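Local coordinates for conserved hypothetical exported protein (Bacteroides fragilis, PDB 4JJA) that is of unproven function but may act as an exo-beta-N-acetylmuramidase that trims peptidoglycan fragments, at residues K21-A26 with F102-V107; I25-N30 with V52-P57; I139-N144 with V197-C202; H172-G177 with P364-Q369. All blocks are in the same frame, centred on the assembly; numbering follows the deposited sequence.

Contact 1: residues K21-A26 with F102-V107; sequences KNKRIA and FDILIV
Arg24 and Asp103 meet at the start of two neighbouring strands in the parallel sheet of a Rossmann-like domain. Ala26 continues the contact into the sheet. The guanidinium of Arg24 grips the carboxylate side-on in a salt bridge. Arg24 NH2 reaches Asp103 OD1 at 2.8 Å, while Arg24 NE reaches OD2. A bend at chi3 (-63°) turns NE back toward the acid. Both nitrogens come from above the carboxylate plane, and the two flat groups are turned 65° apart. The backbone takes a different approach. Arg24 N meets Asp103 OD2 at 2.9 Å, on the anti side and close to the carboxylate plane. OD2 therefore holds two N-H groups of the same residue. This grouping would probably favour the charged form of the acid. In return, Arg24 O accepts from the backbone N of both Asp103 and Ile104.

Ladder bonds follow, from Ala26 N to Ile104 O (2.9 Å) and from Ile106 N to Ala26 O (2.8 Å). On one face of the sheet, Ile25 CG1 packs on Ile104 CG2, and Ile25 CG2 touches Ile106 CD1 at 3.5 Å. Leu20 of helix 13-20 covers these three isoleucines. On the other face, the methyl of Ala26 touches Leu105 CD1. That methyl makes a CH-pi contact over the Phe102 ring, with Ala26 CB 3.8 Å from its centroid and 16° off its normal.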
loop_
_atom_site.group_PDB
_atom_site.type_symbol
_atom_site.label_atom_id
_atom_site.label_comp_id
_atom_site.label_asym_id
_atom_site.label_seq_id
_atom_site.Cartn_x
_atom_site.Cartn_y
_atom_site.Cartn_z
ATOM N N LYS A 21 -25.242 -3.614 -14.774
ATOM C CA LYS A 21 -26.212 -3.393 -15.847
ATOM C C LYS A 21 -27.098 -2.188 -15.555
ATOM O O LYS A 21 -27.672 -2.041 -14.488
ATOM C CB LYS A 21 -27.107 -4.610 -16.058
ATOM C CG LYS A 21 -27.691 -4.692 -17.461
ATOM C CD LYS A 21 -26.759 -5.516 -18.376
ATOM N N ASN A 22 -27.162 -1.336 -16.552
ATOM C CA ASN A 22 -27.990 -0.124 -16.567
ATOM C C ASN A 22 -27.561 0.942 -15.613
ATOM O O ASN A 22 -28.277 1.926 -15.421
ATOM C CB ASN A 22 -29.482 -0.458 -16.360
ATOM C CG ASN A 22 -30.034 -1.287 -17.477
ATOM O OD1 ASN A 22 -29.654 -1.129 -18.653
ATOM N ND2 ASN A 22 -30.925 -2.207 -17.120
ATOM N N LYS A 23 -26.389 0.812 -15.026
ATOM C CA LYS A 23 -25.920 1.804 -14.071
ATOM C C LYS A 23 -24.888 2.710 -14.727
ATOM O O LYS A 23 -24.159 2.325 -15.653
ATOM C CB LYS A 23 -25.297 1.138 -12.842
ATOM C CG LYS A 23 -26.338 0.445 -11.924
ATOM C CD LYS A 23 -25.691 0.026 -10.607
ATOM C CE LYS A 23 -26.692 -0.511 -9.610
ATOM N NZ LYS A 23 -27.342 -1.756 -10.084
ATOM N N ARG A 24 -24.814 3.935 -14.240
ATOM C CA ARG A 24 -23.738 4.837 -14.600
ATOM C C ARG A 24 -22.571 4.535 -13.667
ATOM O O ARG A 24 -22.733 4.504 -12.467
ATOM C CB ARG A 24 -24.184 6.272 -14.423
ATOM C CG ARG A 24 -25.351 6.711 -15.321
ATOM C CD ARG A 24 -25.897 8.050 -14.859
ATOM N NE ARG A 24 -26.472 7.961 -13.484
ATOM C CZ ARG A 24 -26.596 8.983 -12.624
ATOM N NH1 ARG A 24 -26.161 10.188 -12.959
ATOM N NH2 ARG A 24 -27.114 8.806 -11.411
ATOM N N ILE A 25 -21.396 4.294 -14.239
ATOM C CA ILE A 25 -20.290 3.661 -13.506
ATOM C C ILE A 25 -19.082 4.601 -13.449
ATOM O O ILE A 25 -18.662 5.177 -14.452
ATOM C CB ILE A 25 -19.877 2.330 -14.189
ATOM C CG1 ILE A 25 -21.049 1.340 -14.213
ATOM C CG2 ILE A 25 -18.624 1.709 -13.501
ATOM C CD1 ILE A 25 -20.916 0.305 -15.274
ATOM N N ALA A 26 -18.531 4.774 -12.266
ATOM C CA ALA A 26 -17.200 5.361 -12.093
ATOM C C ALA A 26 -16.259 4.276 -11.621
ATOM O O ALA A 26 -16.684 3.345 -10.984
ATOM C CB ALA A 26 -17.225 6.470 -11.053
ATOM N N PHE A 102 -22.639 9.547 -11.377
ATOM C CA PHE A 102 -22.621 8.075 -11.366
ATOM C C PHE A 102 -23.483 7.475 -10.289
ATOM O O PHE A 102 -23.809 8.118 -9.300
ATOM C CB PHE A 102 -21.181 7.524 -11.251
ATOM C CG PHE A 102 -20.470 7.830 -9.951
ATOM C CD1 PHE A 102 -19.737 8.991 -9.820
ATOM C CD2 PHE A 102 -20.522 6.950 -8.878
ATOM C CE1 PHE A 102 -19.044 9.288 -8.639
ATOM C CE2 PHE A 102 -19.826 7.215 -7.699
ATOM C CZ PHE A 102 -19.093 8.392 -7.570
ATOM N N ASP A 103 -23.829 6.201 -10.484
ATOM C CA ASP A 103 -24.624 5.419 -9.548
ATOM C C ASP A 103 -23.753 4.485 -8.689
ATOM O O ASP A 103 -24.062 4.210 -7.551
ATOM C CB ASP A 103 -25.621 4.520 -10.346
ATOM C CG ASP A 103 -26.610 5.309 -11.170
ATOM O OD1 ASP A 103 -27.295 6.163 -10.566
ATOM O OD2 ASP A 103 -26.683 5.127 -12.429
ATOM N N ILE A 104 -22.668 3.984 -9.261
ATOM C CA ILE A 104 -21.849 2.973 -8.616
ATOM C C ILE A 104 -20.396 3.279 -8.909
ATOM O O ILE A 104 -20.049 3.662 -10.001
ATOM C CB ILE A 104 -22.250 1.547 -9.045
ATOM C CG1 ILE A 104 -21.519 0.476 -8.223
ATOM C CG2 ILE A 104 -22.072 1.360 -10.515
ATOM C CD1 ILE A 104 -22.283 -0.867 -8.202
ATOM N N LEU A 105 -19.555 3.184 -7.879
ATOM C CA LEU A 105 -18.116 3.318 -8.009
ATOM C C LEU A 105 -17.478 1.946 -7.853
ATOM O O LEU A 105 -17.737 1.243 -6.854
ATOM C CB LEU A 105 -17.594 4.209 -6.915
ATOM C CG LEU A 105 -16.077 4.343 -6.842
ATOM C CD1 LEU A 105 -15.504 5.019 -8.053
ATOM C CD2 LEU A 105 -15.716 5.144 -5.558
ATOM N N ILE A 106 -16.637 1.572 -8.823
ATOM C CA ILE A 106 -15.865 0.307 -8.756
ATOM C C ILE A 106 -14.459 0.620 -8.284
ATOM O O ILE A 106 -13.804 1.443 -8.874
ATOM C CB ILE A 106 -15.785 -0.374 -10.118
ATOM C CG1 ILE A 106 -17.165 -0.622 -10.681
ATOM C CG2 ILE A 106 -15.083 -1.706 -9.980
ATOM C CD1 ILE A 106 -17.177 -1.187 -12.070
ATOM N N VAL A 107 -14.001 -0.086 -7.253
ATOM C CA VAL A 107 -12.603 -0.097 -6.858
ATOM C C VAL A 107 -11.927 -1.343 -7.460
ATOM O O VAL A 107 -12.363 -2.467 -7.253
ATOM C CB VAL A 107 -12.475 -0.133 -5.336
ATOM C CG1 VAL A 107 -10.993 -0.347 -4.903
ATOM C CG2 VAL A 107 -13.125 1.099 -4.679
HETATM O O HOH W 1 -28.486 4.344 -13.919
#

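Contact 2: residues I25-N30 with V52-P57; sequences IAIFSN and VAIFSP
Ile25 opens the pairing with Val52: its carbonyl O accepts from Val52 N at 2.8 Å. Val52 CG2 also rests 3.4 Å from Ile25 O. The next amide, Ala53 N, is buried here without a partner. Ala26 adds its methyl, which sits at the edge of the Phe55 ring, with Ala26 CB 3.9 Å from Phe55 CE2. Ile27 is bonded through both its backbone groups. Ile27 N donates to Ala53 O, and Ile27 O accepts from Phe55 N at 2.7 Å. Its side chain meets Ile54 CG2 through CB. Phe28 CG is anti to the backbone N (chi1 172°), and the ring beyond it runs past the carbonyl of Phe55 to Pro57, with Phe28 CE1 3.7 Å from Pro57 CD. Ser29 N gives the last ladder bond, to Phe55 O at 3.1 Å. Ser29 OG turns instead to Asp108 O and His39 NE2. Asn30 brings CB near Pro57 CD, and its amide is held by Thr32 and Glu58.

These are adjacent parallel strands of a beta-alpha-beta unit. Helix 40-46, which links them, packs on Ile27 and Ile54. Helix 119-132 lies by Phe28 and Pro57, and strand 104-107 pairs with the far edge of strand 24-28.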
loop_
_atom_site.group_PDB
_atom_site.type_symbol
_atom_site.label_atom_id
_atom_site.label_comp_id
_atom_site.label_asym_id
_atom_site.label_seq_id
_atom_site.Cartn_x
_atom_site.Cartn_y
_atom_site.Cartn_z
ATOM N N ILE A 25 -21.396 4.294 -14.239
ATOM C CA ILE A 25 -20.290 3.661 -13.506
ATOM C C ILE A 25 -19.082 4.601 -13.449
ATOM O O ILE A 25 -18.662 5.177 -14.452
ATOM C CB ILE A 25 -19.877 2.330 -14.189
ATOM C CG1 ILE A 25 -21.049 1.340 -14.213
ATOM C CG2 ILE A 25 -18.624 1.709 -13.501
ATOM C CD1 ILE A 25 -20.916 0.305 -15.274
ATOM N N ALA A 26 -18.531 4.774 -12.266
ATOM C CA ALA A 26 -17.200 5.361 -12.093
ATOM C C ALA A 26 -16.259 4.276 -11.621
ATOM O O ALA A 26 -16.684 3.345 -10.984
ATOM C CB ALA A 26 -17.225 6.470 -11.053
ATOM N N ILE A 27 -14.979 4.435 -11.929
ATOM C CA ILE A 27 -13.943 3.475 -11.532
ATOM C C ILE A 27 -12.822 4.203 -10.787
ATOM O O ILE A 27 -12.373 5.272 -11.245
ATOM C CB ILE A 27 -13.360 2.778 -12.724
ATOM C CG1 ILE A 27 -14.427 2.063 -13.545
ATOM C CG2 ILE A 27 -12.260 1.826 -12.296
ATOM C CD1 ILE A 27 -13.929 1.617 -14.859
ATOM N N PHE A 28 -12.354 3.617 -9.672
ATOM C CA PHE A 28 -11.148 4.022 -8.969
ATOM C C PHE A 28 -10.117 2.975 -9.259
ATOM O O PHE A 28 -10.251 1.815 -8.844
ATOM C CB PHE A 28 -11.378 4.162 -7.477
ATOM C CG PHE A 28 -10.116 4.396 -6.667
ATOM C CD1 PHE A 28 -9.380 5.527 -6.841
ATOM C CD2 PHE A 28 -9.696 3.490 -5.712
ATOM C CE1 PHE A 28 -8.219 5.754 -6.071
ATOM C CE2 PHE A 28 -8.564 3.684 -4.969
ATOM C CZ PHE A 28 -7.827 4.798 -5.146
ATOM N N SER A 29 -9.085 3.363 -9.984
ATOM C CA SER A 29 -8.067 2.435 -10.425
ATOM C C SER A 29 -6.838 3.187 -10.916
ATOM O O SER A 29 -6.763 4.406 -10.811
ATOM C CB SER A 29 -8.650 1.550 -11.547
ATOM O OG SER A 29 -7.822 0.464 -11.903
ATOM N N ASN A 30 -5.889 2.395 -11.415
ATOM C CA ASN A 30 -4.689 2.918 -12.057
ATOM C C ASN A 30 -4.226 1.880 -13.065
ATOM O O ASN A 30 -4.984 0.982 -13.432
ATOM C CB ASN A 30 -3.617 3.341 -11.025
ATOM C CG ASN A 30 -3.018 2.180 -10.277
ATOM O OD1 ASN A 30 -3.327 1.022 -10.568
ATOM N ND2 ASN A 30 -2.132 2.497 -9.313
ATOM N N VAL A 52 -18.603 6.489 -16.878
ATOM C CA VAL A 52 -18.729 7.938 -16.998
ATOM C C VAL A 52 -17.563 8.680 -16.403
ATOM O O VAL A 52 -17.411 9.881 -16.678
ATOM C CB VAL A 52 -20.054 8.420 -16.357
ATOM C CG1 VAL A 52 -21.260 7.757 -17.053
ATOM C CG2 VAL A 52 -20.105 8.258 -14.888
ATOM N N ALA A 53 -16.740 8.016 -15.580
ATOM C CA ALA A 53 -15.627 8.680 -14.956
ATOM C C ALA A 53 -14.635 7.693 -14.380
ATOM O O ALA A 53 -14.990 6.619 -13.988
ATOM C CB ALA A 53 -16.104 9.604 -13.826
ATOM N N ILE A 54 -13.381 8.093 -14.380
ATOM C CA ILE A 54 -12.366 7.381 -13.657
ATOM C C ILE A 54 -11.605 8.264 -12.661
ATOM O O ILE A 54 -11.200 9.381 -12.986
ATOM C CB ILE A 54 -11.486 6.654 -14.601
ATOM C CG1 ILE A 54 -10.758 7.537 -15.574
ATOM C CG2 ILE A 54 -12.344 5.689 -15.437
ATOM C CD1 ILE A 54 -10.427 6.776 -16.880
ATOM N N PHE A 55 -11.473 7.777 -11.432
ATOM C CA PHE A 55 -10.706 8.422 -10.387
ATOM C C PHE A 55 -9.378 7.695 -10.272
ATOM O O PHE A 55 -9.348 6.473 -10.207
ATOM C CB PHE A 55 -11.449 8.273 -9.071
ATOM C CG PHE A 55 -12.746 9.056 -8.985
ATOM C CD1 PHE A 55 -12.717 10.398 -8.673
ATOM C CD2 PHE A 55 -13.981 8.427 -9.120
ATOM C CE1 PHE A 55 -13.897 11.121 -8.594
ATOM C CE2 PHE A 55 -15.161 9.146 -9.036
ATOM C CZ PHE A 55 -15.120 10.490 -8.778
ATOM N N SER A 56 -8.284 8.438 -10.259
ATOM C CA SER A 56 -6.982 7.806 -10.145
ATOM C C SER A 56 -6.207 8.418 -8.992
ATOM O O SER A 56 -6.313 9.610 -8.767
ATOM C CB SER A 56 -6.202 7.940 -11.431
ATOM O OG SER A 56 -4.893 7.402 -11.246
ATOM N N PRO A 57 -5.443 7.601 -8.257
ATOM C CA PRO A 57 -4.492 8.212 -7.307
ATOM C C PRO A 57 -3.217 8.793 -8.014
ATOM O O PRO A 57 -2.405 9.417 -7.342
ATOM C CB PRO A 57 -4.148 7.040 -6.401
ATOM C CG PRO A 57 -4.174 5.841 -7.291
ATOM C CD PRO A 57 -5.270 6.135 -8.338
#

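Contact 3: residues I139-N144 with V197-C202; sequences ILDRPN and VTVIPC
The carboxylate of Asp141 is the flat group that meets the second segment, and Val199 CG1 lies over one of its faces, 4.1 Å from Asp141 CG. Its oxygens serve other partners. OD1 accepts from Gly177 N, and OD2 is hydrogen-bonded to Thr175 OG1 and Tyr368 OH. The Pro143 ring meets the sulfur of Cys202, with Pro143 CD 3.7 Å from Cys202 SG. Cys202 SG also lies 3.4 Å from Asp141 O.

Between the strands run three backbone bonds. Ile139 N donates to Thr198 O, and Ile200 N donates to Ile139 O at 2.8 Å. The last, from Asp141 N to Ile200 O, is 3.0 Å and already lies past the end of strand 136-140. It carries the pairing into the loop that follows. Leu140 and Ile200 lie side by side on one face of the sheet, pointing the same way, and Leu140 CD2 touches Ile200 CG1 at 3.7 Å. On the other face, Ile139 CD1 reaches obliquely to Val197 CG1 at 3.8 Å.

Strand 197-200 is an outermost strand of the parallel sheet. A bound glycerol, probably from the crystallisation liquor, hydrogen-bonds to Val199 N and Val197 O. Tyr16 of helix 13-20 covers Leu140 and Ile200, whereas helix 176-185 packs on Ile139 and Val197. Strand 104-107 flanks strand 136-140 on its other side.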
loop_
_atom_site.group_PDB
_atom_site.type_symbol
_atom_site.label_atom_id
_atom_site.label_comp_id
_atom_site.label_asym_id
_atom_site.label_seq_id
_atom_site.Cartn_x
_atom_site.Cartn_y
_atom_site.Cartn_z
ATOM N N ILE A 139 -16.178 -3.410 -4.854
ATOM C CA ILE A 139 -14.742 -3.662 -4.812
ATOM C C ILE A 139 -14.469 -5.003 -5.495
ATOM O O ILE A 139 -15.000 -6.056 -5.097
ATOM C CB ILE A 139 -14.200 -3.687 -3.372
ATOM C CG1 ILE A 139 -14.531 -2.339 -2.677
ATOM C CG2 ILE A 139 -12.671 -4.041 -3.393
ATOM C CD1 ILE A 139 -14.141 -2.283 -1.224
ATOM N N LEU A 140 -13.669 -4.959 -6.559
ATOM C CA LEU A 140 -13.216 -6.167 -7.273
ATOM C C LEU A 140 -11.909 -6.533 -6.604
ATOM O O LEU A 140 -10.879 -5.869 -6.842
ATOM C CB LEU A 140 -13.099 -5.864 -8.767
ATOM C CG LEU A 140 -14.386 -5.394 -9.424
ATOM C CD1 LEU A 140 -14.086 -5.084 -10.894
ATOM C CD2 LEU A 140 -15.554 -6.377 -9.238
ATOM N N ASP A 141 -11.937 -7.485 -5.684
ATOM C CA ASP A 141 -10.792 -7.606 -4.784
ATOM C C ASP A 141 -9.578 -8.158 -5.505
ATOM O O ASP A 141 -9.703 -8.950 -6.474
ATOM C CB ASP A 141 -11.143 -8.462 -3.569
ATOM C CG ASP A 141 -10.564 -7.979 -2.259
ATOM O OD1 ASP A 141 -10.134 -6.819 -2.147
ATOM O OD2 ASP A 141 -10.649 -8.818 -1.300
ATOM N N ARG A 142 -8.404 -7.754 -5.044
ATOM C CA ARG A 142 -7.129 -8.299 -5.471
ATOM C C ARG A 142 -6.366 -8.715 -4.227
ATOM O O ARG A 142 -6.581 -8.183 -3.149
ATOM C CB ARG A 142 -6.314 -7.316 -6.299
ATOM C CG ARG A 142 -6.952 -7.008 -7.649
ATOM C CD ARG A 142 -6.106 -6.076 -8.501
ATOM N NE ARG A 142 -6.847 -5.771 -9.738
ATOM C CZ ARG A 142 -6.546 -6.190 -10.947
ATOM N NH1 ARG A 142 -5.438 -6.891 -11.175
ATOM N NH2 ARG A 142 -7.348 -5.872 -11.954
ATOM N N PRO A 143 -5.450 -9.665 -4.384
ATOM C CA PRO A 143 -4.662 -10.089 -3.237
ATOM C C PRO A 143 -3.824 -9.007 -2.602
ATOM O O PRO A 143 -3.449 -8.054 -3.273
ATOM C CB PRO A 143 -3.739 -11.191 -3.818
ATOM C CG PRO A 143 -4.513 -11.742 -4.939
ATOM C CD PRO A 143 -5.172 -10.519 -5.548
ATOM N N ASN A 144 -3.548 -9.188 -1.314
ATOM C CA ASN A 144 -2.524 -8.416 -0.635
ATOM C C ASN A 144 -1.253 -9.250 -0.692
ATOM O O ASN A 144 -1.228 -10.331 -0.106
ATOM C CB ASN A 144 -2.968 -8.156 0.806
ATOM C CG ASN A 144 -1.962 -7.368 1.610
ATOM O OD1 ASN A 144 -0.811 -7.187 1.184
ATOM N ND2 ASN A 144 -2.382 -6.957 2.818
ATOM N N VAL A 197 -21.218 -1.168 0.468
ATOM C CA VAL A 197 -20.063 -1.851 -0.143
ATOM C C VAL A 197 -20.396 -3.302 -0.451
ATOM O O VAL A 197 -20.879 -4.025 0.408
ATOM C CB VAL A 197 -18.814 -1.826 0.807
ATOM C CG1 VAL A 197 -17.691 -2.681 0.195
ATOM C CG2 VAL A 197 -18.321 -0.420 1.020
ATOM N N THR A 198 -20.113 -3.694 -1.674
ATOM C CA THR A 198 -20.134 -5.091 -2.077
ATOM C C THR A 198 -18.741 -5.456 -2.545
ATOM O O THR A 198 -18.130 -4.690 -3.291
ATOM C CB THR A 198 -21.105 -5.296 -3.235
ATOM O OG1 THR A 198 -22.407 -4.888 -2.832
ATOM C CG2 THR A 198 -21.080 -6.748 -3.794
ATOM N N VAL A 199 -18.214 -6.558 -2.034
ATOM C CA VAL A 199 -16.915 -7.074 -2.454
ATOM C C VAL A 199 -17.127 -8.341 -3.287
ATOM O O VAL A 199 -17.850 -9.238 -2.871
ATOM C CB VAL A 199 -15.970 -7.359 -1.269
ATOM C CG1 VAL A 199 -14.611 -7.782 -1.798
ATOM C CG2 VAL A 199 -15.914 -6.170 -0.310
ATOM N N ILE A 200 -16.471 -8.407 -4.450
ATOM C CA ILE A 200 -16.331 -9.645 -5.217
ATOM C C ILE A 200 -14.977 -10.229 -4.796
ATOM O O ILE A 200 -13.921 -9.718 -5.166
ATOM C CB ILE A 200 -16.340 -9.424 -6.741
ATOM C CG1 ILE A 200 -17.572 -8.607 -7.155
ATOM C CG2 ILE A 200 -16.234 -10.771 -7.468
ATOM C CD1 ILE A 200 -18.944 -9.227 -6.780
ATOM N N PRO A 201 -14.973 -11.260 -3.947
ATOM C CA PRO A 201 -13.715 -11.787 -3.429
ATOM C C PRO A 201 -12.930 -12.554 -4.463
ATOM O O PRO A 201 -13.494 -13.106 -5.404
ATOM C CB PRO A 201 -14.165 -12.730 -2.283
ATOM C CG PRO A 201 -15.511 -12.300 -1.899
ATOM C CD PRO A 201 -16.116 -11.785 -3.175
ATOM N N CYS A 202 -11.625 -12.609 -4.267
ATOM C CA CYS A 202 -10.820 -13.500 -5.056
ATOM C C CYS A 202 -11.201 -14.959 -4.785
ATOM O O CYS A 202 -11.625 -15.291 -3.676
ATOM C CB CYS A 202 -9.356 -13.383 -4.666
ATOM S SG CYS A 202 -8.627 -11.752 -4.866
#

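Contact 4: residues H172-G177 with P364-Q369; sequences HGMTLG and PYLLYQ
Thr175 and Tyr368 make the closest apolar touch of this contact, with Thr175 CG2 3.7 Å from Tyr368 CE2. The two side chains cross at about a right angle. Thr175 OG1 lies at the edge of the tyrosine ring, in its plane. The other apolar contacts are longer. Met174, a selenomethionine, bends at chi3 (79°), and this places CE near both Tyr365 and Leu366. Met174 CE is 4.2 Å from Tyr365 CB and equally far from Leu366 CD2. Leu367 CD1 approaches the backbone of Gly177, 4.2 Å from Gly177 C.

No hydrogen bond joins the segments directly. Within the first, Met174 N donates to His172 ND1 at 3.0 Å, close to the plane of the imidazole. Shared outside partners do the rest. The hydroxyls of Thr175 and Tyr368 share the carboxylate of Asp141, so this acid bridges the two segments. Glu178 accepts from Thr175 N with one carboxylate oxygen and from Leu367 N with the other.

Thr175 is the N-cap of helix 176-185, and its side chain caps a backbone N just beyond Gly177. With Glu178 bonded back to Thr175 N, the arrangement is consistent with a capping box, here at the seam between the N- and C-terminal NamZ family regions.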
loop_
_atom_site.group_PDB
_atom_site.type_symbol
_atom_site.label_atom_id
_atom_site.label_comp_id
_atom_site.label_asym_id
_atom_site.label_seq_id
_atom_site.Cartn_x
_atom_site.Cartn_y
_atom_site.Cartn_z
ATOM N N HIS A 172 -0.915 -4.641 7.796
ATOM C CA HIS A 172 -2.260 -4.895 8.304
ATOM C C HIS A 172 -2.809 -6.270 7.895
ATOM O O HIS A 172 -3.764 -6.761 8.512
ATOM C CB HIS A 172 -3.211 -3.754 7.918
ATOM C CG HIS A 172 -3.214 -3.454 6.457
ATOM N ND1 HIS A 172 -3.782 -4.305 5.529
ATOM C CD2 HIS A 172 -2.761 -2.371 5.778
ATOM C CE1 HIS A 172 -3.678 -3.738 4.335
ATOM N NE2 HIS A 172 -3.014 -2.585 4.460
ATOM N N GLY A 173 -2.223 -6.864 6.850
ATOM C CA GLY A 173 -2.576 -8.160 6.416
ATOM C C GLY A 173 -3.876 -8.340 5.668
ATOM O O GLY A 173 -4.308 -9.460 5.483
HETATM N N MSE A 174 -4.516 -7.249 5.240
HETATM C CA MSE A 174 -5.865 -7.310 4.714
HETATM C C MSE A 174 -5.906 -6.894 3.254
HETATM O O MSE A 174 -5.112 -6.103 2.790
HETATM C CB MSE A 174 -6.798 -6.369 5.487
HETATM C CG MSE A 174 -6.804 -6.712 6.973
HETATM SE SE MSE A 174 -7.849 -5.530 8.112
HETATM C CE MSE A 174 -9.490 -6.240 7.698
ATOM N N THR A 175 -6.839 -7.477 2.518
ATOM C CA THR A 175 -7.136 -6.951 1.199
ATOM C C THR A 175 -7.898 -5.620 1.285
ATOM O O THR A 175 -8.442 -5.305 2.344
ATOM C CB THR A 175 -7.940 -7.930 0.341
ATOM O OG1 THR A 175 -9.281 -8.020 0.839
ATOM C CG2 THR A 175 -7.249 -9.258 0.209
ATOM N N LEU A 176 -7.962 -4.869 0.192
ATOM C CA LEU A 176 -8.716 -3.619 0.234
ATOM C C LEU A 176 -10.183 -3.895 0.495
ATOM O O LEU A 176 -10.838 -3.098 1.180
ATOM C CB LEU A 176 -8.524 -2.798 -1.005
ATOM C CG LEU A 176 -7.158 -2.203 -1.296
ATOM C CD1 LEU A 176 -7.163 -1.494 -2.681
ATOM C CD2 LEU A 176 -6.759 -1.253 -0.201
ATOM N N GLY A 177 -10.739 -5.016 0.028
ATOM C CA GLY A 177 -12.108 -5.361 0.330
ATOM C C GLY A 177 -12.331 -5.612 1.800
ATOM O O GLY A 177 -13.297 -5.155 2.387
ATOM N N PRO A 364 -13.807 -10.334 12.096
ATOM C CA PRO A 364 -15.142 -10.326 11.450
ATOM C C PRO A 364 -15.202 -9.786 10.044
ATOM O O PRO A 364 -16.210 -9.987 9.361
ATOM C CB PRO A 364 -15.978 -9.392 12.360
ATOM C CG PRO A 364 -15.217 -9.291 13.683
ATOM C CD PRO A 364 -13.758 -9.489 13.306
ATOM N N TYR A 365 -14.128 -9.136 9.602
ATOM C CA TYR A 365 -14.066 -8.477 8.319
ATOM C C TYR A 365 -13.274 -9.267 7.289
ATOM O O TYR A 365 -13.213 -8.845 6.111
ATOM C CB TYR A 365 -13.484 -7.079 8.513
ATOM C CG TYR A 365 -14.204 -6.298 9.561
ATOM C CD1 TYR A 365 -15.534 -5.940 9.407
ATOM C CD2 TYR A 365 -13.604 -6.040 10.762
ATOM C CE1 TYR A 365 -16.202 -5.300 10.380
ATOM C CE2 TYR A 365 -14.271 -5.350 11.746
ATOM C CZ TYR A 365 -15.577 -4.982 11.556
ATOM O OH TYR A 365 -16.284 -4.292 12.520
ATOM N N LEU A 366 -12.670 -10.388 7.685
ATOM C CA LEU A 366 -11.902 -11.173 6.745
ATOM C C LEU A 366 -12.823 -11.880 5.782
ATOM O O LEU A 366 -13.918 -12.295 6.120
ATOM C CB LEU A 366 -10.976 -12.182 7.419
ATOM C CG LEU A 366 -9.934 -11.578 8.361
ATOM C CD1 LEU A 366 -9.063 -12.639 9.018
ATOM C CD2 LEU A 366 -9.076 -10.445 7.693
ATOM N N LEU A 367 -12.375 -11.983 4.548
ATOM C CA LEU A 367 -13.100 -12.635 3.478
ATOM C C LEU A 367 -12.460 -13.931 3.032
ATOM O O LEU A 367 -12.991 -14.659 2.173
ATOM C CB LEU A 367 -13.213 -11.695 2.284
ATOM C CG LEU A 367 -14.110 -10.470 2.471
ATOM C CD1 LEU A 367 -13.879 -9.475 1.338
ATOM C CD2 LEU A 367 -15.573 -10.885 2.643
ATOM N N TYR A 368 -11.298 -14.230 3.601
ATOM C CA TYR A 368 -10.496 -15.378 3.205
ATOM C C TYR A 368 -9.975 -16.026 4.458
ATOM O O TYR A 368 -9.884 -15.396 5.489
ATOM C CB TYR A 368 -9.277 -14.926 2.337
ATOM C CG TYR A 368 -9.715 -13.970 1.240
ATOM C CD1 TYR A 368 -10.341 -14.436 0.116
ATOM C CD2 TYR A 368 -9.492 -12.621 1.328
ATOM C CE1 TYR A 368 -10.763 -13.558 -0.875
ATOM C CE2 TYR A 368 -9.924 -11.748 0.358
ATOM C CZ TYR A 368 -10.538 -12.219 -0.755
ATOM O OH TYR A 368 -10.982 -11.390 -1.761
ATOM N N GLN A 369 -9.594 -17.291 4.322
ATOM C CA GLN A 369 -9.033 -18.034 5.422
ATOM C C GLN A 369 -7.900 -17.281 6.080
ATOM O O GLN A 369 -6.986 -16.829 5.400
ATOM C CB GLN A 369 -8.514 -19.375 4.898
ATOM C CG GLN A 369 -7.969 -20.367 5.900
ATOM C CD GLN A 369 -7.353 -21.508 5.186
ATOM O OE1 GLN A 369 -8.077 -22.410 4.713
ATOM N NE2 GLN A 369 -6.077 -21.478 5.048
#

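Overall arrangement
Contacts 1, 2 and 3 belong to one six-stranded parallel sheet. Contacts 1 and 2 start from the same strand, 24-28, which lies between strands 50-56 and 104-107, and share Ile25 and Ala26. They are about 10 Å apart, centre to centre, and both close before contact 3 opens. Contact 3 joins strands 136-140 and 197-200; its centre is about 16 Å from each of theirs. It touches contact 1 because strands 104-107 and 136-140 are neighbours. The centre of contact 4 lies about 9 Å from that of contact 3, which it touches chiefly through Asp141. Their segments alternate along the chain. Residues 364-369 thus tie the chain's C-terminal end to the sheet's edge region.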